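Local structure of solute-binding periplasmic protein of iron/siderophore ABC transporter (Yersinia pestis, 6B2Y) at residues V41-P52 with E153-D163; V55-F66 with L78-F88. The protein probably binds a chelated iron complex in the periplasm and hands it to an ABC transporter for import, as the substrate-binding component of the system. All blocks are in the same frame, centred on the assembly; numbering follows the deposited sequence.

Contact 1: residues V41-P52 with E153-D163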
loop_
_atom_site.group_PDB
_atom_site.type_symbol
_atom_site.label_atom_id
_atom_site.label_comp_id
_atom_site.label_asym_id
_atom_site.label_seq_id
_atom_site.Cartn_x
_atom_site.Cartn_y
_atom_site.Cartn_z
ATOM N N VAL A 41 -10.074 2.894 -22.792
ATOM C CA VAL A 41 -10.288 2.245 -21.504
ATOM C C VAL A 41 -11.286 3.090 -20.719
ATOM O O VAL A 41 -11.374 4.304 -20.899
ATOM C CB VAL A 41 -8.980 2.058 -20.685
ATOM C CG1 VAL A 41 -7.947 1.237 -21.456
ATOM C CG2 VAL A 41 -8.397 3.408 -20.240
ATOM N N THR A 42 -12.073 2.439 -19.877
ATOM C CA THR A 42 -12.851 3.137 -18.863
ATOM C C THR A 42 -12.066 3.025 -17.561
ATOM O O THR A 42 -11.796 1.909 -17.098
ATOM C CB THR A 42 -14.253 2.550 -18.698
ATOM O OG1 THR A 42 -14.954 2.592 -19.951
ATOM C CG2 THR A 42 -15.037 3.355 -17.653
ATOM N N ASP A 43 -11.694 4.161 -16.973
ATOM C CA ASP A 43 -10.799 4.070 -15.821
ATOM C C ASP A 43 -11.592 4.044 -14.507
ATOM O O ASP A 43 -12.824 3.962 -14.490
ATOM C CB ASP A 43 -9.746 5.188 -15.865
ATOM C CG ASP A 43 -10.290 6.567 -15.486
ATOM O OD1 ASP A 43 -11.475 6.701 -15.147
ATOM O OD2 ASP A 43 -9.492 7.534 -15.543
ATOM N N MET A 44 -10.871 4.079 -13.381
ATOM C CA MET A 44 -11.549 3.901 -12.098
ATOM C C MET A 44 -12.342 5.130 -11.686
ATOM O O MET A 44 -13.144 5.047 -10.747
ATOM C CB MET A 44 -10.533 3.528 -11.004
ATOM C CG MET A 44 -9.868 2.190 -11.271
ATOM S SD MET A 44 -11.080 0.873 -11.482
ATOM C CE MET A 44 -11.872 0.943 -9.900
ATOM N N ALA A 45 -12.153 6.254 -12.372
ATOM C CA ALA A 45 -13.012 7.419 -12.197
ATOM C C ALA A 45 -14.231 7.388 -13.117
ATOM O O ALA A 45 -15.086 8.280 -13.032
ATOM C CB ALA A 45 -12.199 8.696 -12.445
ATOM N N GLY A 46 -14.337 6.379 -13.976
ATOM C CA GLY A 46 -15.407 6.310 -14.949
ATOM C C GLY A 46 -15.165 7.125 -16.194
ATOM O O GLY A 46 -16.073 7.240 -17.029
ATOM N N ARG A 47 -13.979 7.714 -16.337
ATOM C CA ARG A 47 -13.629 8.434 -17.553
ATOM C C ARG A 47 -13.325 7.464 -18.682
ATOM O O ARG A 47 -12.828 6.351 -18.461
ATOM C CB ARG A 47 -12.420 9.328 -17.310
ATOM C CG ARG A 47 -12.645 10.330 -16.166
ATOM C CD ARG A 47 -11.329 10.828 -15.570
ATOM N NE ARG A 47 -10.502 11.591 -16.510
ATOM C CZ ARG A 47 -9.435 11.099 -17.132
ATOM N NH1 ARG A 47 -9.059 9.837 -16.934
ATOM N NH2 ARG A 47 -8.735 11.870 -17.956
ATOM N N THR A 48 -13.601 7.899 -19.908
ATOM C CA THR A 48 -13.270 7.107 -21.080
ATOM C C THR A 48 -12.094 7.770 -21.774
ATOM O O THR A 48 -12.148 8.962 -22.097
ATOM C CB THR A 48 -14.482 6.944 -22.006
ATOM O OG1 THR A 48 -15.067 8.220 -22.292
ATOM C CG2 THR A 48 -15.525 6.094 -21.314
ATOM N N VAL A 49 -11.019 7.005 -21.952
ATOM C CA VAL A 49 -9.703 7.500 -22.333
ATOM C C VAL A 49 -9.223 6.718 -23.544
ATOM O O VAL A 49 -9.170 5.488 -23.500
ATOM C CB VAL A 49 -8.700 7.344 -21.169
ATOM C CG1 VAL A 49 -7.311 7.892 -21.528
ATOM C CG2 VAL A 49 -9.244 7.998 -19.900
ATOM N N THR A 50 -8.838 7.419 -24.609
ATOM C CA THR A 50 -8.232 6.737 -25.749
ATOM C C THR A 50 -6.768 6.413 -25.454
ATOM O O THR A 50 -6.018 7.273 -24.973
ATOM C CB THR A 50 -8.342 7.593 -27.018
ATOM O OG1 THR A 50 -9.714 7.708 -27.406
ATOM C CG2 THR A 50 -7.563 6.957 -28.172
ATOM N N ILE A 51 -6.367 5.180 -25.758
ATOM C CA ILE A 51 -5.044 4.659 -25.437
ATOM C C ILE A 51 -4.339 4.315 -26.743
ATOM O O ILE A 51 -4.928 3.643 -27.591
ATOM C CB ILE A 51 -5.123 3.413 -24.535
ATOM C CG1 ILE A 51 -5.812 3.764 -23.217
ATOM C CG2 ILE A 51 -3.737 2.806 -24.296
ATOM C CD1 ILE A 51 -5.188 4.916 -22.477
ATOM N N PRO A 52 -3.081 4.709 -26.933
ATOM C CA PRO A 52 -2.363 4.302 -28.147
ATOM C C PRO A 52 -2.085 2.808 -28.147
ATOM O O PRO A 52 -1.897 2.184 -27.100
ATOM C CB PRO A 52 -1.064 5.107 -28.075
ATOM C CG PRO A 52 -0.859 5.313 -26.588
ATOM C CD PRO A 52 -2.240 5.522 -26.040
ATOM N N GLU A 153 -3.740 16.833 -19.660
ATOM C CA GLU A 153 -4.987 16.696 -20.409
ATOM C C GLU A 153 -5.039 17.663 -21.587
ATOM O O GLU A 153 -5.463 17.292 -22.689
ATOM C CB GLU A 153 -6.182 16.906 -19.475
ATOM C CG GLU A 153 -6.448 15.713 -18.565
ATOM C CD GLU A 153 -7.802 15.777 -17.891
ATOM O OE1 GLU A 153 -8.722 15.055 -18.329
ATOM O OE2 GLU A 153 -7.948 16.557 -16.927
ATOM N N LYS A 154 -4.593 18.904 -21.384
ATOM C CA LYS A 154 -4.614 19.872 -22.476
ATOM C C LYS A 154 -3.512 19.600 -23.494
ATOM O O LYS A 154 -3.656 19.965 -24.667
ATOM C CB LYS A 154 -4.519 21.299 -21.935
ATOM C CG LYS A 154 -5.884 21.921 -21.670
ATOM C CD LYS A 154 -5.798 23.253 -20.928
ATOM C CE LYS A 154 -5.564 24.431 -21.867
ATOM N NZ LYS A 154 -5.452 25.718 -21.102
ATOM N N ALA A 155 -2.416 18.963 -23.073
ATOM C CA ALA A 155 -1.352 18.554 -23.985
ATOM C C ALA A 155 -1.664 17.261 -24.726
ATOM O O ALA A 155 -0.823 16.788 -25.503
ATOM C CB ALA A 155 -0.033 18.399 -23.225
ATOM N N GLY A 156 -2.832 16.665 -24.489
ATOM C CA GLY A 156 -3.271 15.502 -25.237
ATOM C C GLY A 156 -2.740 14.164 -24.770
ATOM O O GLY A 156 -2.999 13.156 -25.437
ATOM N N VAL A 157 -2.004 14.116 -23.665
ATOM C CA VAL A 157 -1.474 12.844 -23.164
ATOM C C VAL A 157 -2.575 12.128 -22.386
ATOM O O VAL A 157 -3.219 12.752 -21.525
ATOM C CB VAL A 157 -0.245 13.078 -22.289
ATOM C CG1 VAL A 157 0.154 11.801 -21.550
ATOM C CG2 VAL A 157 0.923 13.573 -23.129
ATOM N N PRO A 158 -2.826 10.845 -22.654
ATOM C CA PRO A 158 -3.901 10.140 -21.940
ATOM C C PRO A 158 -3.553 9.958 -20.470
ATOM O O PRO A 158 -2.441 9.557 -20.133
ATOM C CB PRO A 158 -3.989 8.789 -22.666
ATOM C CG PRO A 158 -3.093 8.907 -23.877
ATOM C CD PRO A 158 -2.100 9.960 -23.580
ATOM N N VAL A 159 -4.522 10.237 -19.599
ATOM C CA VAL A 159 -4.373 10.078 -18.155
ATOM C C VAL A 159 -5.375 9.029 -17.687
ATOM O O VAL A 159 -6.565 9.111 -18.017
ATOM C CB VAL A 159 -4.594 11.410 -17.415
ATOM C CG1 VAL A 159 -4.579 11.199 -15.918
ATOM C CG2 VAL A 159 -3.560 12.457 -17.842
ATOM N N VAL A 160 -4.901 8.050 -16.920
ATOM C CA VAL A 160 -5.740 6.950 -16.438
ATOM C C VAL A 160 -5.682 6.940 -14.913
ATOM O O VAL A 160 -4.586 6.949 -14.339
ATOM C CB VAL A 160 -5.266 5.598 -17.005
ATOM C CG1 VAL A 160 -5.920 4.440 -16.258
ATOM C CG2 VAL A 160 -5.531 5.519 -18.505
ATOM N N PHE A 161 -6.858 6.904 -14.265
ATOM C CA PHE A 161 -6.956 6.846 -12.807
ATOM C C PHE A 161 -7.182 5.420 -12.328
ATOM O O PHE A 161 -7.996 4.690 -12.897
ATOM C CB PHE A 161 -8.086 7.737 -12.284
ATOM C CG PHE A 161 -7.793 9.196 -12.413
ATOM C CD1 PHE A 161 -7.105 9.871 -11.409
ATOM C CD2 PHE A 161 -8.159 9.888 -13.556
ATOM C CE1 PHE A 161 -6.810 11.217 -11.545
ATOM C CE2 PHE A 161 -7.861 11.240 -13.694
ATOM C CZ PHE A 161 -7.190 11.896 -12.688
ATOM N N VAL A 162 -6.455 5.036 -11.275
ATOM C CA VAL A 162 -6.628 3.765 -10.576
ATOM C C VAL A 162 -6.980 4.065 -9.123
ATOM O O VAL A 162 -6.946 5.210 -8.682
ATOM C CB VAL A 162 -5.375 2.875 -10.651
ATOM C CG1 VAL A 162 -5.096 2.453 -12.088
ATOM C CG2 VAL A 162 -4.157 3.613 -10.014
ATOM N N ASP A 163 -7.342 3.019 -8.375
ATOM C CA ASP A 163 -7.514 3.193 -6.936
ATOM C C ASP A 163 -7.146 1.914 -6.194
ATOM O O ASP A 163 -7.751 0.858 -6.426
ATOM C CB ASP A 163 -8.945 3.582 -6.564
ATOM C CG ASP A 163 -9.124 3.692 -5.049
ATOM O OD1 ASP A 163 -8.331 4.412 -4.412
ATOM O OD2 ASP A 163 -10.037 3.031 -4.504
HETATM O O HOH W 1 -7.072 11.926 -20.478
#
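Val49 packs on Pro158 and Met44 bonds to Phe161 where an N-terminal beta hairpin, strands 40-42 and 48-50, lies against edge strand 159-162 of the N-terminal domain's parallel sheet. On the tightly packed side the branched residues Val41, Val49 and Ile51 converge on Val160 and Pro158. Val160 CG2 lies 4.0 Å from both Val41 CG2 and Ile51 CD1, and Leu178 of helix 168-182 also packs on Val41 and Val160. The hairpin's type I turn, Asp43 to Gly46, docks on the edge strand: Met44 N donates to Phe161 O (3.0 Å), and Asp43 OD2 takes Phe161 N on one face of its carboxylate and Arg47 NH1, in a salt bridge, on the other. Glycine suits position 46, where phi is positive.

The more open side is polar. Here the long Arg47, bent at chi3 (64°), brings its guanidinium alongside the strand. Phe161 CE2 lies over one face of that group, the two planes nearly perpendicular at 84°. Arg47 NH2 extends the salt-bridge network to OE1 of exposed Glu153 at 3.2 Å, and a water weakly accepts from the same nitrogen while taking Val159 N. Nearly in the guanidinium plane, Arg47 NH1 donates to Val159 O at 2.8 Å.

Contact 2: residues V55-F66 with L78-F88; sequences VERILLGEGRLF and LDRIVGWQGDF
This is a parallel strand pairing within a beta-alpha-beta unit: strands 58-60 and 81-85, linked through helix 66-70, run side by side in the N-terminal domain's sheet. Ile58, bonded to Arg80 O and Val82 N, straddles Ile81; Leu60, bonded to Gly83 O and Gln85 N, straddles Trp84, so strand 81-85 carries one extra residue at Val82-Gly83. Leu59 CD1 lies over Gly83 CA at 3.8 Å, where a side chain would find no space. Leu60 and Ile81 pack on Val69 of the connecting helix, and Ile58 on Ile132 and Ile134. Phe66, its CG trans to the backbone N (chi1 172°), receives the edge of Trp84 on its face, the planes at 77°, while Phe88 meets it obliquely.

At one end Arg80 NH1 reaches Val55 O (2.7 Å), with Glu73 holding NH2. Near the start of helix 87-91, Gln85 OE1 accepts Gly63 N in its carbonyl plane, on a lone pair (2.9 Å), and Asp87 N from above that plane, a capping bond. Gln85 NE2 donates to Asp87 OD1 (2.9 Å), and Arg64 NH2 forms a salt bridge to Asp87 OD2 (3.0 Å). Both ends of the Gln85 amide are thus engaged, which fixes its flip, and the Arg64 salt bridge would favour a charged Asp87.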
loop_
_atom_site.group_PDB
_atom_site.type_symbol
_atom_site.label_atom_id
_atom_site.label_comp_id
_atom_site.label_asym_id
_atom_site.label_seq_id
_atom_site.Cartn_x
_atom_site.Cartn_y
_atom_site.Cartn_z
ATOM N N VAL A 55 2.537 1.316 -26.129
ATOM C CA VAL A 55 2.855 2.073 -24.924
ATOM C C VAL A 55 4.264 1.692 -24.497
ATOM O O VAL A 55 4.511 0.546 -24.105
ATOM C CB VAL A 55 1.859 1.814 -23.789
ATOM C CG1 VAL A 55 2.373 2.435 -22.494
ATOM C CG2 VAL A 55 0.497 2.353 -24.157
ATOM N N GLU A 56 5.195 2.641 -24.582
ATOM C CA GLU A 56 6.551 2.389 -24.117
ATOM C C GLU A 56 7.099 3.465 -23.190
ATOM O O GLU A 56 8.187 3.267 -22.640
ATOM C CB GLU A 56 7.515 2.216 -25.307
ATOM C CG GLU A 56 7.135 1.101 -26.286
ATOM C CD GLU A 56 7.281 -0.291 -25.690
ATOM O OE1 GLU A 56 8.165 -0.488 -24.830
ATOM O OE2 GLU A 56 6.498 -1.188 -26.085
ATOM N N ARG A 57 6.396 4.581 -22.993
ATOM C CA ARG A 57 6.858 5.682 -22.146
ATOM C C ARG A 57 5.760 6.039 -21.146
ATOM O O ARG A 57 4.836 6.787 -21.476
ATOM C CB ARG A 57 7.248 6.887 -23.004
ATOM C CG ARG A 57 8.261 6.533 -24.086
ATOM C CD ARG A 57 8.698 7.740 -24.911
ATOM N NE ARG A 57 9.386 8.766 -24.124
ATOM C CZ ARG A 57 10.659 8.693 -23.740
ATOM N NH1 ARG A 57 11.388 7.630 -24.052
ATOM N NH2 ARG A 57 11.206 9.682 -23.034
ATOM N N ILE A 58 5.877 5.524 -19.920
ATOM C CA ILE A 58 4.854 5.670 -18.883
ATOM C C ILE A 58 5.301 6.707 -17.866
ATOM O O ILE A 58 6.441 6.663 -17.387
ATOM C CB ILE A 58 4.593 4.335 -18.164
ATOM C CG1 ILE A 58 4.246 3.226 -19.158
ATOM C CG2 ILE A 58 3.488 4.507 -17.101
ATOM C CD1 ILE A 58 4.298 1.851 -18.514
ATOM N N LEU A 59 4.393 7.612 -17.504
ATOM C CA LEU A 59 4.622 8.607 -16.463
ATOM C C LEU A 59 3.815 8.220 -15.232
ATOM O O LEU A 59 2.593 8.075 -15.314
ATOM C CB LEU A 59 4.211 9.993 -16.951
ATOM C CG LEU A 59 4.646 11.207 -16.139
ATOM C CD1 LEU A 59 6.119 11.509 -16.403
ATOM C CD2 LEU A 59 3.768 12.397 -16.507
ATOM N N LEU A 60 4.477 8.080 -14.095
ATOM C CA LEU A 60 3.787 7.758 -12.852
ATOM C C LEU A 60 3.504 9.055 -12.101
ATOM O O LEU A 60 4.419 9.659 -11.526
ATOM C CB LEU A 60 4.615 6.782 -12.022
ATOM C CG LEU A 60 4.846 5.452 -12.754
ATOM C CD1 LEU A 60 5.649 4.524 -11.881
ATOM C CD2 LEU A 60 3.501 4.813 -13.170
ATOM N N GLY A 61 2.234 9.472 -12.103
ATOM C CA GLY A 61 1.827 10.714 -11.456
ATOM C C GLY A 61 1.885 10.669 -9.940
ATOM O O GLY A 61 1.957 11.727 -9.300
ATOM N N GLU A 62 1.806 9.473 -9.359
ATOM C CA GLU A 62 2.133 9.207 -7.959
ATOM C C GLU A 62 3.194 8.113 -7.942
ATOM O O GLU A 62 3.001 7.050 -8.537
ATOM C CB GLU A 62 0.881 8.791 -7.174
ATOM C CG GLU A 62 -0.304 9.714 -7.446
ATOM C CD GLU A 62 -1.601 9.282 -6.784
ATOM O OE1 GLU A 62 -1.589 8.330 -5.970
ATOM O OE2 GLU A 62 -2.633 9.930 -7.064
ATOM N N GLY A 63 4.325 8.382 -7.285
ATOM C CA GLY A 63 5.487 7.520 -7.453
ATOM C C GLY A 63 5.230 6.085 -7.031
ATOM O O GLY A 63 5.728 5.140 -7.654
ATOM N N ARG A 64 4.443 5.900 -5.982
ATOM C CA ARG A 64 4.230 4.560 -5.459
ATOM C C ARG A 64 3.270 3.738 -6.316
ATOM O O ARG A 64 3.076 2.554 -6.035
ATOM C CB ARG A 64 3.774 4.658 -4.004
ATOM C CG ARG A 64 4.965 5.024 -3.074
ATOM C CD ARG A 64 4.516 5.424 -1.689
ATOM N NE ARG A 64 3.852 6.723 -1.691
ATOM C CZ ARG A 64 3.263 7.263 -0.627
ATOM N NH1 ARG A 64 3.250 6.614 0.532
ATOM N NH2 ARG A 64 2.686 8.452 -0.719
ATOM N N LEU A 65 2.723 4.304 -7.394
ATOM C CA LEU A 65 2.050 3.466 -8.387
ATOM C C LEU A 65 3.022 2.522 -9.074
ATOM O O LEU A 65 2.593 1.604 -9.781
ATOM C CB LEU A 65 1.322 4.345 -9.413
ATOM C CG LEU A 65 0.064 4.971 -8.801
ATOM C CD1 LEU A 65 -0.594 5.997 -9.725
ATOM C CD2 LEU A 65 -0.937 3.872 -8.384
ATOM N N PHE A 66 4.327 2.709 -8.866
ATOM C CA PHE A 66 5.297 1.745 -9.350
ATOM C C PHE A 66 5.015 0.344 -8.825
ATOM O O PHE A 66 5.254 -0.637 -9.537
ATOM C CB PHE A 66 6.705 2.189 -8.955
ATOM C CG PHE A 66 7.760 1.157 -9.241
ATOM C CD1 PHE A 66 8.065 0.806 -10.544
ATOM C CD2 PHE A 66 8.436 0.530 -8.205
ATOM C CE1 PHE A 66 9.028 -0.148 -10.813
ATOM C CE2 PHE A 66 9.400 -0.427 -8.472
ATOM C CZ PHE A 66 9.688 -0.764 -9.782
ATOM N N LEU A 78 11.767 -1.285 -14.926
ATOM C CA LEU A 78 11.970 0.148 -15.120
ATOM C C LEU A 78 11.978 0.565 -16.576
ATOM O O LEU A 78 12.014 1.767 -16.863
ATOM C CB LEU A 78 13.286 0.581 -14.458
ATOM C CG LEU A 78 13.311 0.319 -12.951
ATOM C CD1 LEU A 78 14.639 0.698 -12.334
ATOM C CD2 LEU A 78 12.166 1.054 -12.257
ATOM N N ASP A 79 11.910 -0.400 -17.493
ATOM C CA ASP A 79 12.163 -0.153 -18.910
ATOM C C ASP A 79 11.256 0.925 -19.508
ATOM O O ASP A 79 11.681 1.671 -20.401
ATOM C CB ASP A 79 12.000 -1.473 -19.663
ATOM C CG ASP A 79 12.901 -1.586 -20.855
ATOM O OD1 ASP A 79 13.983 -2.201 -20.712
ATOM O OD2 ASP A 79 12.506 -1.099 -21.941
ATOM N N ARG A 80 9.997 1.010 -19.072
ATOM C CA ARG A 80 9.044 1.923 -19.692
ATOM C C ARG A 80 8.720 3.137 -18.835
ATOM O O ARG A 80 7.847 3.917 -19.210
ATOM C CB ARG A 80 7.739 1.200 -20.037
ATOM C CG ARG A 80 7.903 0.050 -20.985
ATOM C CD ARG A 80 6.563 -0.329 -21.600
ATOM N NE ARG A 80 5.778 -1.155 -20.686
ATOM C CZ ARG A 80 4.508 -1.491 -20.899
ATOM N NH1 ARG A 80 3.882 -1.047 -21.982
ATOM N NH2 ARG A 80 3.869 -2.253 -20.013
ATOM N N ILE A 81 9.383 3.309 -17.696
ATOM C CA ILE A 81 9.148 4.461 -16.828
ATOM C C ILE A 81 10.017 5.619 -17.300
ATOM O O ILE A 81 11.239 5.577 -17.151
ATOM C CB ILE A 81 9.447 4.141 -15.360
ATOM C CG1 ILE A 81 8.728 2.868 -14.932
ATOM C CG2 ILE A 81 9.049 5.325 -14.498
ATOM C CD1 ILE A 81 7.257 2.891 -15.205
ATOM N N VAL A 82 9.391 6.676 -17.827
ATOM C CA VAL A 82 10.153 7.840 -18.288
ATOM C C VAL A 82 10.080 9.012 -17.320
ATOM O O VAL A 82 10.647 10.081 -17.604
ATOM C CB VAL A 82 9.700 8.277 -19.695
ATOM C CG1 VAL A 82 9.885 7.124 -20.669
ATOM C CG2 VAL A 82 8.266 8.755 -19.669
ATOM N N GLY A 83 9.414 8.844 -16.181
ATOM C CA GLY A 83 9.339 9.880 -15.168
ATOM C C GLY A 83 8.425 9.449 -14.044
ATOM O O GLY A 83 7.453 8.727 -14.289
ATOM N N TRP A 84 8.709 9.865 -12.814
ATOM C CA TRP A 84 7.780 9.530 -11.749
ATOM C C TRP A 84 7.785 10.615 -10.688
ATOM O O TRP A 84 8.802 11.271 -10.440
ATOM C CB TRP A 84 8.074 8.167 -11.097
ATOM C CG TRP A 84 9.499 7.871 -10.668
ATOM C CD1 TRP A 84 10.502 8.776 -10.381
ATOM C CD2 TRP A 84 10.077 6.565 -10.469
ATOM N NE1 TRP A 84 11.643 8.108 -10.018
ATOM C CE2 TRP A 84 11.416 6.756 -10.069
ATOM C CE3 TRP A 84 9.588 5.251 -10.593
ATOM C CZ2 TRP A 84 12.275 5.684 -9.792
ATOM C CZ3 TRP A 84 10.444 4.190 -10.320
ATOM C CH2 TRP A 84 11.774 4.413 -9.932
ATOM N N GLN A 85 6.619 10.790 -10.076
ATOM C CA GLN A 85 6.480 11.638 -8.905
ATOM C C GLN A 85 7.373 11.123 -7.774
ATOM O O GLN A 85 7.709 9.941 -7.705
ATOM C CB GLN A 85 5.008 11.669 -8.494
ATOM C CG GLN A 85 4.634 12.696 -7.458
ATOM C CD GLN A 85 4.726 12.120 -6.073
ATOM O OE1 GLN A 85 4.833 10.894 -5.907
ATOM N NE2 GLN A 85 4.725 12.989 -5.068
ATOM N N GLY A 86 7.759 12.030 -6.874
ATOM C CA GLY A 86 8.859 11.756 -5.956
ATOM C C GLY A 86 8.555 10.804 -4.814
ATOM O O GLY A 86 9.482 10.466 -4.068
ATOM N N ASP A 87 7.306 10.353 -4.655
ATOM C CA ASP A 87 6.960 9.574 -3.466
ATOM C C ASP A 87 7.719 8.253 -3.373
ATOM O O ASP A 87 7.948 7.749 -2.269
ATOM C CB ASP A 87 5.460 9.275 -3.433
ATOM C CG ASP A 87 4.625 10.460 -2.986
ATOM O OD1 ASP A 87 5.193 11.527 -2.654
ATOM O OD2 ASP A 87 3.386 10.320 -2.979
ATOM N N PHE A 88 8.049 7.627 -4.501
ATOM C CA PHE A 88 8.702 6.328 -4.404
ATOM C C PHE A 88 10.114 6.474 -3.843
ATOM O O PHE A 88 10.487 5.802 -2.872
ATOM C CB PHE A 88 8.734 5.639 -5.768
ATOM C CG PHE A 88 9.444 4.308 -5.757
ATOM C CD1 PHE A 88 9.022 3.288 -4.918
ATOM C CD2 PHE A 88 10.522 4.073 -6.608
ATOM C CE1 PHE A 88 9.665 2.062 -4.903
ATOM C CE2 PHE A 88 11.173 2.858 -6.598
ATOM C CZ PHE A 88 10.748 1.848 -5.748
HETATM O O HOH W 2 10.800 2.236 -23.194
HETATM O O HOH W 3 2.378 7.730 -4.164
#

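Overall arrangement
From the N terminus the chain first forms the hairpin of residues 41-52, then passes almost directly into strand 58-60. Contact 2 closes a short loop, with 11 residues between its segments, most of helix 66-70 among them. Contact 1 closes a much longer one of 100 residues, inside which contact 2 is wholly nested. Both reach the same five-stranded parallel sheet: contact 2 joins two adjacent strands, whereas contact 1 lays the hairpin on strand 159-162 at its edge. Strand 132-136 lies between strands 58-60 and 159-162, and the centres of the two contacts are about 15 Å apart. The two contacts nonetheless touch directly, Val162 CG2 packing on Leu65 CD2 at 3.6 Å.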